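Local atomic coordinates of plasmin and fibronectin-binding protein A (Streptococcus pneumoniae, PDB entry 4MR0), a protein that acts as a fibronectin-dependent adhesin and invasin on the bacterial surface, binding human fibronectin, plasmin, plasminogen and serum albumin. Residues A[410-421]-A[446-457]. Sequence-based numbering, arbitrary orientation.
Sequences AALVNAYSYKNT and KAIRVAKDSAEY
Arg449 and Asn414 run side by side from neighbouring strands, and NH1 of Arg449 donates to OD1 of Asn414 at 3.0 Å, with the oxygen close to the guanidinium plane. The amide stands nearly upright to that plane, 81° away. With CG anti to the backbone N (chi1 177°) and the chain extended as far as NE, the guanidinium reaches Asp453, where NH1 and NH2 both grip OD2; in this salt bridge NH2 of Arg449 lies 2.6 Å from OD2 of Asp453. The other carboxylate oxygen, OD1 of Asp453, receives the backbone N of Ser417 at 2.9 Å, with an N-H...O angle of 165°. One aspartate thus ties the arginine of its own chain segment to the backbone of the preceding coil, while Glu484 engages NE of Arg449 and also NZ of Lys446. Close by, OG of Ser417 donates to a lone pair of Ala451 O at 3.0 Å, and a water bridges the carbonyls of Ala415 and Ala451.

The backbones form a parallel ladder, with Ala411, Val413, Asn414 and Ala415 beside Lys446, Ile448, Arg449 and Val450. Both chains turn a corner together, at Leu412-Val413 and at Ala447, where N of Leu412 and N of Val413 donate to the carbonyls of Lys446 and Ala447 in turn. On the face away from Arg449, Val413 pairs with Ile448 and Ala415 with Val450; Val413, Ile448 and Val450 reach strands 431-440 and 462-473, and Ala415 touches Phe381.

Beyond the strands, the Tyr457 ring is sandwiched between Tyr418 O, 3.9 Å above one face, and CB of Ser454 over the other. CG2 of Thr421 meets its edge, while Tyr457 OH shares a water with Ser417 O. Stacked parallel strands, corners in register and an apolar interior are the hallmarks of successive coils in a right-handed parallel beta-helix, consistent with the pectate lyase-like family, in the beta-helical part of this adhesin.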
ATOM      1  N   ALA A 410       4.416  -4.241 -14.157  1.00 25.79           N
ATOM      2  CA  ALA A 410       3.997  -3.506 -12.973  1.00 23.62           C
ATOM      3  C   ALA A 410       3.137  -2.303 -13.339  1.00 23.40           C
ATOM      4  O   ALA A 410       3.125  -1.858 -14.485  1.00 21.96           O
ATOM      5  CB  ALA A 410       5.223  -3.043 -12.196  1.00 23.45           C
ATOM      6  N   ALA A 411       2.404  -1.797 -12.354  1.00 21.92           N
ATOM      7  CA  ALA A 411       1.556  -0.620 -12.522  1.00 22.34           C
ATOM      8  C   ALA A 411       1.730   0.135 -11.204  1.00 20.03           C
ATOM      9  O   ALA A 411       1.211  -0.286 -10.171  1.00 19.96           O
ATOM     10  CB  ALA A 411       0.098  -1.033 -12.731  1.00 21.22           C
ATOM     11  N   LEU A 412       2.478   1.236 -11.246  1.00 19.26           N
ATOM     12  CA  LEU A 412       2.777   2.017 -10.048  1.00 18.42           C
ATOM     13  C   LEU A 412       1.558   2.415  -9.217  1.00 17.23           C
ATOM     14  O   LEU A 412       1.594   2.365  -7.990  1.00 16.65           O
ATOM     15  CB  LEU A 412       3.650   3.216 -10.434  1.00 18.90           C
ATOM     16  CG  LEU A 412       4.942   2.693 -11.100  1.00 19.02           C
ATOM     17  CD1 LEU A 412       5.912   3.826 -11.370  1.00 18.52           C
ATOM     18  CD2 LEU A 412       5.594   1.647 -10.203  1.00 21.59           C
ATOM     19  N   VAL A 413       0.488   2.826  -9.878  1.00 17.52           N
ATOM     20  CA  VAL A 413      -0.756   3.126  -9.185  1.00 17.16           C
ATOM     21  C   VAL A 413      -1.722   2.192  -9.895  1.00 16.59           C
ATOM     22  O   VAL A 413      -1.861   2.246 -11.116  1.00 16.36           O
ATOM     23  CB  VAL A 413      -1.219   4.583  -9.362  1.00 16.86           C
ATOM     24  CG1 VAL A 413      -2.621   4.736  -8.802  1.00 15.65           C
ATOM     25  CG2 VAL A 413      -0.284   5.522  -8.621  1.00 16.90           C
ATOM     26  N   ASN A 414      -2.379   1.322  -9.138  1.00 16.20           N
ATOM     27  CA  ASN A 414      -3.287   0.360  -9.745  1.00 16.82           C
ATOM     28  C   ASN A 414      -4.553   0.167  -8.922  1.00 15.78           C
ATOM     29  O   ASN A 414      -4.575  -0.637  -7.992  1.00 16.58           O
ATOM     30  CB  ASN A 414      -2.546  -0.977  -9.908  1.00 17.77           C
ATOM     31  CG  ASN A 414      -3.346  -2.012 -10.679  1.00 21.38           C
ATOM     32  OD1 ASN A 414      -4.483  -1.773 -11.077  1.00 19.95           O
ATOM     33  ND2 ASN A 414      -2.742  -3.182 -10.895  1.00 20.90           N
ATOM     34  N   ALA A 415      -5.598   0.923  -9.250  1.00 15.37           N
ATOM     35  CA  ALA A 415      -6.881   0.798  -8.557  1.00 15.71           C
ATOM     36  C   ALA A 415      -7.680  -0.160  -9.419  1.00 16.88           C
ATOM     37  O   ALA A 415      -8.214   0.235 -10.454  1.00 16.86           O
ATOM     38  CB  ALA A 415      -7.591   2.146  -8.485  1.00 15.93           C
ATOM     39  N   TYR A 416      -7.762  -1.414  -8.986  1.00 18.19           N
ATOM     40  CA  TYR A 416      -8.457  -2.435  -9.751  1.00 17.42           C
ATOM     41  C   TYR A 416      -9.699  -2.982  -9.063  1.00 17.50           C
ATOM     42  O   TYR A 416     -10.062  -2.548  -7.974  1.00 15.24           O
ATOM     43  CB  TYR A 416      -7.492  -3.583 -10.061  1.00 18.98           C
ATOM     44  CG  TYR A 416      -7.203  -4.488  -8.881  1.00 18.53           C
ATOM     45  CD1 TYR A 416      -6.407  -4.059  -7.816  1.00 20.72           C
ATOM     46  CD2 TYR A 416      -7.753  -5.770  -8.819  1.00 18.72           C
ATOM     47  CE1 TYR A 416      -6.166  -4.891  -6.713  1.00 20.18           C
ATOM     48  CE2 TYR A 416      -7.522  -6.605  -7.730  1.00 18.95           C
ATOM     49  CZ  TYR A 416      -6.730  -6.164  -6.683  1.00 19.85           C
ATOM     50  OH  TYR A 416      -6.500  -7.007  -5.622  1.00 19.71           O
ATOM     51  N   SER A 417     -10.345  -3.944  -9.714  1.00 19.12           N
ATOM     52  CA  SER A 417     -11.556  -4.554  -9.183  1.00 18.70           C
ATOM     53  C   SER A 417     -11.325  -6.012  -8.803  1.00 20.38           C
ATOM     54  O   SER A 417     -10.738  -6.776  -9.567  1.00 20.93           O
ATOM     55  CB  SER A 417     -12.679  -4.460 -10.218  1.00 21.54           C
ATOM     56  OG  SER A 417     -12.973  -3.104 -10.529  1.00 23.25           O
ATOM     57  N   TYR A 418     -11.794  -6.388  -7.617  1.00 21.16           N
ATOM     58  CA  TYR A 418     -11.654  -7.751  -7.112  1.00 22.86           C
ATOM     59  C   TYR A 418     -12.321  -8.739  -8.075  1.00 24.59           C
ATOM     60  O   TYR A 418     -13.447  -8.513  -8.514  1.00 23.89           O
ATOM     61  CB  TYR A 418     -12.310  -7.866  -5.734  1.00 22.61           C
ATOM     62  CG  TYR A 418     -12.045  -9.187  -5.037  1.00 23.16           C
ATOM     63  CD1 TYR A 418     -10.759  -9.523  -4.610  1.00 23.39           C
ATOM     64  CD2 TYR A 418     -13.076 -10.106  -4.812  1.00 23.96           C
ATOM     65  CE1 TYR A 418     -10.498 -10.741  -3.977  1.00 24.34           C
ATOM     66  CE2 TYR A 418     -12.826 -11.332  -4.182  1.00 24.20           C
ATOM     67  CZ  TYR A 418     -11.534 -11.641  -3.769  1.00 24.20           C
ATOM     68  OH  TYR A 418     -11.263 -12.849  -3.159  1.00 24.64           O
ATOM     69  N   LYS A 419     -11.622  -9.824  -8.399  1.00 27.44           N
ATOM     70  CA  LYS A 419     -12.160 -10.833  -9.310  1.00 31.21           C
ATOM     71  C   LYS A 419     -13.381 -11.521  -8.705  1.00 32.03           C
ATOM     72  O   LYS A 419     -13.252 -12.356  -7.811  1.00 32.59           O
ATOM     73  CB  LYS A 419     -11.086 -11.873  -9.642  1.00 33.55           C
ATOM     74  CG  LYS A 419     -11.548 -12.954 -10.612  1.00 37.80           C
ATOM     75  CD  LYS A 419     -10.369 -13.727 -11.172  1.00 41.82           C
ATOM     76  CE  LYS A 419     -10.810 -14.705 -12.249  1.00 44.66           C
ATOM     77  NZ  LYS A 419      -9.643 -15.304 -12.960  1.00 46.09           N
ATOM     78  N   ASN A 420     -14.559 -11.159  -9.206  1.00 32.49           N
ATOM     79  CA  ASN A 420     -15.828 -11.707  -8.735  1.00 34.84           C
ATOM     80  C   ASN A 420     -16.910 -11.430  -9.782  1.00 35.85           C
ATOM     81  O   ASN A 420     -17.244 -10.273 -10.040  1.00 35.92           O
ATOM     82  CB  ASN A 420     -16.220 -11.045  -7.412  1.00 35.04           C
ATOM     83  CG  ASN A 420     -17.524 -11.578  -6.856  1.00 35.80           C
ATOM     84  OD1 ASN A 420     -18.496 -11.764  -7.589  1.00 37.18           O
ATOM     85  ND2 ASN A 420     -17.559 -11.809  -5.547  1.00 35.54           N
ATOM     86  N   THR A 421     -17.466 -12.484 -10.372  1.00 36.09           N
ATOM     87  CA  THR A 421     -18.495 -12.323 -11.397  1.00 37.05           C
ATOM     88  C   THR A 421     -19.903 -12.671 -10.925  1.00 37.73           C
ATOM     89  O   THR A 421     -20.843 -12.681 -11.719  1.00 38.87           O
ATOM     90  CB  THR A 421     -18.182 -13.190 -12.625  1.00 37.34           C
ATOM     91  OG1 THR A 421     -18.043 -14.560 -12.222  1.00 37.41           O
ATOM     92  CG2 THR A 421     -16.890 -12.727 -13.282  1.00 36.98           C
ATOM     93  N   LYS A 446       3.742   0.340 -16.058  1.00 27.78           N
ATOM     94  CA  LYS A 446       2.682   1.282 -16.380  1.00 26.64           C
ATOM     95  C   LYS A 446       2.642   2.262 -15.207  1.00 26.09           C
ATOM     96  O   LYS A 446       2.772   1.855 -14.051  1.00 27.83           O
ATOM     97  CB  LYS A 446       1.360   0.519 -16.482  1.00 28.32           C
ATOM     98  CG  LYS A 446       0.221   1.268 -17.143  1.00 31.45           C
ATOM     99  CD  LYS A 446      -1.060   0.444 -17.056  1.00 32.76           C
ATOM    100  CE  LYS A 446      -1.593   0.083 -18.437  1.00 34.70           C
ATOM    101  NZ  LYS A 446      -1.589  -1.385 -18.663  1.00 35.62           N
ATOM    102  N   ALA A 447       2.472   3.550 -15.490  1.00 23.84           N
ATOM    103  CA  ALA A 447       2.435   4.539 -14.418  1.00 19.08           C
ATOM    104  C   ALA A 447       1.130   4.476 -13.631  1.00 18.25           C
ATOM    105  O   ALA A 447       1.127   4.241 -12.424  1.00 17.11           O
ATOM    106  CB  ALA A 447       2.620   5.942 -14.991  1.00 17.70           C
ATOM    107  N   ILE A 448       0.024   4.675 -14.333  1.00 16.93           N
ATOM    108  CA  ILE A 448      -1.291   4.699 -13.713  1.00 18.97           C
ATOM    109  C   ILE A 448      -2.301   3.784 -14.370  1.00 18.93           C
ATOM    110  O   ILE A 448      -2.402   3.728 -15.599  1.00 18.10           O
ATOM    111  CB  ILE A 448      -1.878   6.131 -13.756  1.00 16.69           C
ATOM    112  CG1 ILE A 448      -0.940   7.097 -13.038  1.00 18.05           C
ATOM    113  CG2 ILE A 448      -3.263   6.147 -13.137  1.00 18.48           C
ATOM    114  CD1 ILE A 448      -1.315   8.564 -13.224  1.00 17.61           C
ATOM    115  N   ARG A 449      -3.078   3.100 -13.535  1.00 18.83           N
ATOM    116  CA  ARG A 449      -4.112   2.198 -14.007  1.00 18.64           C
ATOM    117  C   ARG A 449      -5.319   2.224 -13.069  1.00 18.44           C
ATOM    118  O   ARG A 449      -5.168   2.116 -11.852  1.00 19.46           O
ATOM    119  CB  ARG A 449      -3.559   0.771 -14.092  1.00 18.54           C
ATOM    120  CG  ARG A 449      -4.572  -0.273 -14.499  1.00 21.71           C
ATOM    121  CD  ARG A 449      -3.904  -1.630 -14.675  1.00 23.78           C
ATOM    122  NE  ARG A 449      -4.809  -2.604 -15.280  1.00 24.40           N
ATOM    123  CZ  ARG A 449      -5.739  -3.282 -14.620  1.00 25.31           C
ATOM    124  NH1 ARG A 449      -5.897  -3.109 -13.312  1.00 25.89           N
ATOM    125  NH2 ARG A 449      -6.517  -4.132 -15.274  1.00 25.99           N
ATOM    126  N   VAL A 450      -6.508   2.388 -13.642  1.00 17.88           N
ATOM    127  CA  VAL A 450      -7.755   2.385 -12.881  1.00 17.72           C
ATOM    128  C   VAL A 450      -8.672   1.529 -13.727  1.00 21.34           C
ATOM    129  O   VAL A 450      -8.930   1.852 -14.892  1.00 22.40           O
ATOM    130  CB  VAL A 450      -8.375   3.795 -12.741  1.00 18.47           C
ATOM    131  CG1 VAL A 450      -9.738   3.703 -12.056  1.00 15.84           C
ATOM    132  CG2 VAL A 450      -7.456   4.687 -11.929  1.00 15.69           C
ATOM    133  N   ALA A 451      -9.175   0.436 -13.166  1.00 21.20           N
ATOM    134  CA  ALA A 451     -10.006  -0.413 -13.991  1.00 23.28           C
ATOM    135  C   ALA A 451     -10.983  -1.359 -13.335  1.00 24.16           C
ATOM    136  O   ALA A 451     -10.901  -1.655 -12.142  1.00 22.41           O
ATOM    137  CB  ALA A 451      -9.097  -1.220 -14.912  1.00 23.43           C
ATOM    138  N   LYS A 452     -11.938  -1.797 -14.150  1.00 26.56           N
ATOM    139  CA  LYS A 452     -12.884  -2.826 -13.758  1.00 26.27           C
ATOM    140  C   LYS A 452     -12.391  -3.827 -14.791  1.00 26.99           C
ATOM    141  O   LYS A 452     -12.875  -3.874 -15.926  1.00 28.11           O
ATOM    142  CB  LYS A 452     -14.339  -2.449 -14.023  1.00 26.05           C
ATOM    143  CG  LYS A 452     -15.271  -3.504 -13.430  1.00 27.21           C
ATOM    144  CD  LYS A 452     -16.735  -3.172 -13.558  1.00 26.79           C
ATOM    145  CE  LYS A 452     -17.214  -3.282 -14.991  1.00 26.68           C
ATOM    146  NZ  LYS A 452     -18.700  -3.230 -15.032  1.00 26.35           N
ATOM    147  N   ASP A 453     -11.374  -4.577 -14.380  1.00 27.46           N
ATOM    148  CA  ASP A 453     -10.668  -5.551 -15.205  1.00 29.31           C
ATOM    149  C   ASP A 453     -11.481  -6.452 -16.127  1.00 30.14           C
ATOM    150  O   ASP A 453     -10.966  -6.904 -17.147  1.00 31.52           O
ATOM    151  CB  ASP A 453      -9.760  -6.400 -14.307  1.00 29.17           C
ATOM    152  CG  ASP A 453      -9.063  -5.568 -13.236  1.00 29.30           C
ATOM    153  OD1 ASP A 453      -9.754  -5.105 -12.304  1.00 25.94           O
ATOM    154  OD2 ASP A 453      -7.833  -5.366 -13.335  1.00 30.10           O
ATOM    155  N   SER A 454     -12.736  -6.710 -15.783  1.00 30.54           N
ATOM    156  CA  SER A 454     -13.573  -7.562 -16.616  1.00 31.76           C
ATOM    157  C   SER A 454     -14.989  -7.031 -16.800  1.00 32.21           C
ATOM    158  O   SER A 454     -15.602  -6.510 -15.866  1.00 32.04           O
ATOM    159  CB  SER A 454     -13.636  -8.977 -16.028  1.00 33.85           C
ATOM    160  OG  SER A 454     -14.574  -9.781 -16.729  1.00 35.00           O
ATOM    161  N   ALA A 455     -15.505  -7.174 -18.017  1.00 32.99           N
ATOM    162  CA  ALA A 455     -16.855  -6.735 -18.335  1.00 32.50           C
ATOM    163  C   ALA A 455     -17.848  -7.589 -17.555  1.00 33.46           C
ATOM    164  O   ALA A 455     -19.016  -7.227 -17.401  1.00 32.41           O
ATOM    165  CB  ALA A 455     -17.107  -6.874 -19.830  1.00 32.60           C
ATOM    166  N   GLU A 456     -17.371  -8.727 -17.057  1.00 34.56           N
ATOM    167  CA  GLU A 456     -18.217  -9.642 -16.299  1.00 35.87           C
ATOM    168  C   GLU A 456     -18.479  -9.200 -14.861  1.00 34.76           C
ATOM    169  O   GLU A 456     -19.416  -9.686 -14.228  1.00 33.53           O
ATOM    170  CB  GLU A 456     -17.611 -11.051 -16.295  1.00 40.13           C
ATOM    171  CG  GLU A 456     -17.690 -11.771 -17.634  1.00 44.55           C
ATOM    172  CD  GLU A 456     -17.435 -13.263 -17.508  1.00 46.81           C
ATOM    173  OE1 GLU A 456     -16.285 -13.655 -17.215  1.00 48.14           O
ATOM    174  OE2 GLU A 456     -18.393 -14.046 -17.694  1.00 48.89           O
ATOM    175  N   TYR A 457     -17.659  -8.291 -14.336  1.00 32.70           N
ATOM    176  CA  TYR A 457     -17.870  -7.820 -12.968  1.00 30.70           C
ATOM    177  C   TYR A 457     -19.107  -6.929 -12.948  1.00 30.46           C
ATOM    178  O   TYR A 457     -19.218  -5.984 -13.731  1.00 31.05           O
ATOM    179  CB  TYR A 457     -16.646  -7.053 -12.455  1.00 29.73           C
ATOM    180  CG  TYR A 457     -15.351  -7.846 -12.471  1.00 29.59           C
ATOM    181  CD1 TYR A 457     -15.354  -9.245 -12.547  1.00 30.11           C
ATOM    182  CD2 TYR A 457     -14.120  -7.197 -12.392  1.00 28.28           C
ATOM    183  CE1 TYR A 457     -14.160  -9.970 -12.547  1.00 27.27           C
ATOM    184  CE2 TYR A 457     -12.928  -7.909 -12.388  1.00 27.86           C
ATOM    185  CZ  TYR A 457     -12.951  -9.294 -12.467  1.00 29.07           C
ATOM    186  OH  TYR A 457     -11.762  -9.984 -12.476  1.00 28.92           O
TER
HETATM  187  O   HOH W   1     -10.831   0.435  -9.985  1.00 14.80           O
HETATM  188  O   HOH W   2      -9.554  -8.667 -11.167  1.00 33.34           O